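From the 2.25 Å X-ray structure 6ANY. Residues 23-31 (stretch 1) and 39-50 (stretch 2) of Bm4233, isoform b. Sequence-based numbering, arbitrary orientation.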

# COMPACT_ATOMS: atom_id res chain seq x y z
N PHE A 23 8.39 2.82 -3.18
CA PHE A 23 8.48 1.37 -3.11
C PHE A 23 8.17 0.72 -4.44
O PHE A 23 8.89 -0.16 -4.87
CB PHE A 23 7.56 0.80 -2.02
CG PHE A 23 8.07 0.99 -0.60
CD1 PHE A 23 9.43 1.05 -0.32
CD2 PHE A 23 7.19 1.07 0.44
CE1 PHE A 23 9.89 1.21 0.99
CE2 PHE A 23 7.62 1.23 1.76
CZ PHE A 23 8.97 1.28 2.04
N ARG A 24 7.07 1.15 -5.05
CA ARG A 24 6.62 0.57 -6.29
C ARG A 24 7.62 0.76 -7.38
O ARG A 24 7.93 -0.18 -8.10
CB ARG A 24 5.28 1.16 -6.67
CG ARG A 24 4.15 0.45 -5.93
CD ARG A 24 2.92 1.33 -5.82
NE ARG A 24 2.03 1.24 -6.97
CZ ARG A 24 1.09 0.32 -7.16
NH1 ARG A 24 0.82 -0.59 -6.23
NH2 ARG A 24 0.31 0.40 -8.26
N SER A 25 8.16 1.97 -7.50
CA SER A 25 9.19 2.27 -8.50
C SER A 25 10.47 1.47 -8.28
O SER A 25 11.01 0.84 -9.22
CB SER A 25 9.46 3.77 -8.51
OG SER A 25 10.54 4.04 -9.34
N LEU A 26 10.96 1.44 -7.04
CA LEU A 26 12.15 0.60 -6.72
C LEU A 26 11.90 -0.83 -7.08
O LEU A 26 12.76 -1.47 -7.66
CB LEU A 26 12.52 0.68 -5.25
CG LEU A 26 13.14 2.00 -4.79
CD1 LEU A 26 13.34 1.97 -3.30
CD2 LEU A 26 14.51 2.31 -5.41
N LEU A 27 10.70 -1.33 -6.81
CA LEU A 27 10.36 -2.70 -7.15
C LEU A 27 10.38 -2.97 -8.65
O LEU A 27 10.95 -4.00 -9.07
CB LEU A 27 8.95 -3.03 -6.66
CG LEU A 27 8.44 -4.43 -6.79
CD1 LEU A 27 9.34 -5.45 -6.04
CD2 LEU A 27 7.00 -4.47 -6.35
N ILE A 28 9.70 -2.14 -9.45
CA ILE A 28 9.67 -2.38 -10.94
C ILE A 28 11.02 -2.09 -11.65
O ILE A 28 11.24 -2.57 -12.74
CB ILE A 28 8.55 -1.64 -11.65
CG1 ILE A 28 8.67 -0.15 -11.44
CG2 ILE A 28 7.17 -2.16 -11.21
CD1 ILE A 28 7.69 0.60 -12.29
N HIS A 29 11.93 -1.40 -10.96
CA HIS A 29 13.27 -1.22 -11.43
C HIS A 29 14.24 -2.32 -11.00
O HIS A 29 15.40 -2.23 -11.31
CB HIS A 29 13.82 0.13 -11.00
CG HIS A 29 13.33 1.25 -11.83
ND1 HIS A 29 12.10 1.84 -11.63
CD2 HIS A 29 13.84 1.81 -12.95
CE1 HIS A 29 11.92 2.79 -12.53
NE2 HIS A 29 12.99 2.80 -13.32
N GLY A 30 13.74 -3.42 -10.42
CA GLY A 30 14.59 -4.55 -10.08
C GLY A 30 15.54 -4.29 -8.93
O GLY A 30 16.58 -4.94 -8.86
N LYS A 31 15.21 -3.35 -8.03
CA LYS A 31 16.15 -2.97 -6.94
C LYS A 31 15.86 -3.65 -5.60
O LYS A 31 16.59 -3.38 -4.63
CB LYS A 31 16.16 -1.46 -6.67
CG LYS A 31 16.07 -0.56 -7.90
CD LYS A 31 17.39 0.07 -8.34
CE LYS A 31 18.41 -0.95 -8.77
NZ LYS A 31 19.36 -0.35 -9.75
N TYR A 39 16.74 -10.46 -6.55
CA TYR A 39 15.97 -9.28 -6.95
C TYR A 39 14.62 -9.63 -7.54
O TYR A 39 14.49 -10.55 -8.26
CB TYR A 39 16.74 -8.42 -7.92
CG TYR A 39 17.88 -7.68 -7.24
CD1 TYR A 39 17.63 -6.72 -6.27
CD2 TYR A 39 19.22 -7.95 -7.56
CE1 TYR A 39 18.64 -6.07 -5.60
CE2 TYR A 39 20.25 -7.29 -6.93
CZ TYR A 39 19.94 -6.35 -5.94
OH TYR A 39 20.91 -5.67 -5.32
N MET A 40 13.61 -8.85 -7.20
CA MET A 40 12.31 -9.01 -7.79
C MET A 40 12.38 -8.58 -9.23
O MET A 40 13.22 -7.79 -9.58
CB MET A 40 11.30 -8.18 -7.01
CG MET A 40 11.01 -8.81 -5.63
SD MET A 40 9.90 -10.26 -5.72
CE MET A 40 8.29 -9.58 -6.02
N PRO A 41 11.49 -9.12 -10.06
CA PRO A 41 11.62 -8.89 -11.51
C PRO A 41 11.20 -7.50 -11.88
O PRO A 41 10.34 -6.95 -11.23
CB PRO A 41 10.63 -9.92 -12.12
CG PRO A 41 9.74 -10.35 -11.00
CD PRO A 41 10.57 -10.23 -9.77
N ARG A 42 11.79 -6.95 -12.91
CA ARG A 42 11.38 -5.67 -13.46
C ARG A 42 9.95 -5.71 -13.96
O ARG A 42 9.51 -6.74 -14.45
CB ARG A 42 12.33 -5.17 -14.56
CG ARG A 42 13.67 -4.69 -14.00
CD ARG A 42 14.73 -4.44 -15.09
NE ARG A 42 14.55 -3.17 -15.78
CZ ARG A 42 15.03 -2.00 -15.38
NH1 ARG A 42 15.72 -1.91 -14.26
NH2 ARG A 42 14.83 -0.90 -16.11
N GLY A 43 9.23 -4.61 -13.75
CA GLY A 43 7.83 -4.50 -14.02
C GLY A 43 7.41 -3.35 -14.91
O GLY A 43 8.15 -2.36 -15.03
N LYS A 44 6.27 -3.54 -15.59
CA LYS A 44 5.66 -2.51 -16.45
C LYS A 44 4.24 -2.35 -16.05
O LYS A 44 3.66 -3.18 -15.28
CB LYS A 44 5.78 -2.86 -17.93
CG LYS A 44 4.87 -4.00 -18.37
CD LYS A 44 5.09 -4.33 -19.82
CE LYS A 44 3.82 -4.87 -20.43
NZ LYS A 44 4.19 -5.70 -21.64
N ASN A 45 3.66 -1.26 -16.49
CA ASN A 45 2.28 -0.89 -16.14
C ASN A 45 1.97 -0.86 -14.61
O ASN A 45 0.85 -1.13 -14.20
CB ASN A 45 1.28 -1.75 -16.89
CG ASN A 45 1.23 -1.43 -18.36
OD1 ASN A 45 1.35 -0.30 -18.76
ND2 ASN A 45 1.07 -2.45 -19.17
N MET A 46 2.94 -0.51 -13.78
CA MET A 46 2.69 -0.39 -12.33
C MET A 46 2.12 1.02 -12.16
O MET A 46 2.80 2.00 -12.44
CB MET A 46 3.98 -0.59 -11.55
CG MET A 46 3.95 -0.21 -10.08
SD MET A 46 3.17 -1.54 -9.14
CE MET A 46 4.47 -2.68 -9.01
N LEU A 47 0.86 1.11 -11.73
CA LEU A 47 0.18 2.41 -11.61
C LEU A 47 0.71 3.28 -10.47
O LEU A 47 1.07 2.77 -9.38
CB LEU A 47 -1.34 2.21 -11.46
CG LEU A 47 -2.00 1.52 -12.66
CD1 LEU A 47 -3.48 1.25 -12.44
CD2 LEU A 47 -1.74 2.29 -13.98
N LEU A 48 0.73 4.59 -10.71
CA LEU A 48 1.12 5.54 -9.71
C LEU A 48 -0.08 5.80 -8.75
O LEU A 48 -1.15 6.24 -9.14
CB LEU A 48 1.58 6.82 -10.37
CG LEU A 48 2.35 7.82 -9.49
CD1 LEU A 48 3.37 8.63 -10.28
CD2 LEU A 48 1.41 8.84 -8.90
N LEU A 49 0.12 5.49 -7.48
CA LEU A 49 -0.96 5.67 -6.49
C LEU A 49 -1.37 7.12 -6.30
O LEU A 49 -0.54 7.99 -6.26
CB LEU A 49 -0.61 5.04 -5.14
CG LEU A 49 -0.22 3.59 -5.13
CD1 LEU A 49 0.11 3.15 -3.69
CD2 LEU A 49 -1.33 2.72 -5.70
N LYS A 50 -2.68 7.36 -6.25
CA LYS A 50 -3.22 8.69 -5.96
C LYS A 50 -3.96 8.56 -4.62
O LYS A 50 -4.60 7.53 -4.34
CB LYS A 50 -4.27 9.09 -7.01
CG LYS A 50 -3.82 9.11 -8.48
CD LYS A 50 -2.86 10.25 -8.73
CE LYS A 50 -3.61 11.55 -8.64
NZ LYS A 50 -2.77 12.76 -8.79

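The last turns of a helix and the loop that follows it pack against an extended, largely irregular segment, joined by one backbone hydrogen bond, a two-pronged arginine clasp and a small apolar cluster, with 770 Å² buried in total.

The backbones come closest at Ile28 and Gly43, whose CA atoms lie 4.2 Å apart. Here Gly43 N donates to Ile28 O at 3.0 Å with an N-H...O angle of 160°, and Arg42 CA adds a CA-H...O contact to the same Ile28 O at 3.2 Å. Glycine suits this spot on steric grounds: an ideal CB on Gly43 would sit 2.7 Å from Ile28 CG2, a clash.

Farther along, where the CA atoms of Arg24 and Met46 are 7.3 Å apart, side chains bridge the wider gap. Arg24 points toward the second stretch, and two of its nitrogens converge on one carbonyl: NE reaches Leu47 O at 3.0 Å (140°) and NH2 reaches Leu47 O at 2.7 Å (152°). This acceptor lies near the guanidinium plane, leaving both faces free for packing; Met46 SD covers one, 3.4 Å from Arg24 CZ, and Leu49 CD2 the opposite one, 3.7 Å from Arg24 CZ. The buried charged group thus combines polar contacts at its edge with less polar cover on its faces.

Met46, with chi1 t and chi2 and chi3 both p, also brings its CE to 3.5 Å from Ile28 CG2 and 4.1 Å from Leu27 CD2. Leu27 CD1 meets Met40 CB at 3.5 Å, extending the apolar cluster.

Beyond the helix, Gly30 adopts a positive phi of 70°, which favours glycine, and its CA makes a CA-H...O contact with Met40 O at 3.6 Å. An ideal CB there would be tight against Arg42 CG, at 3.2 Å.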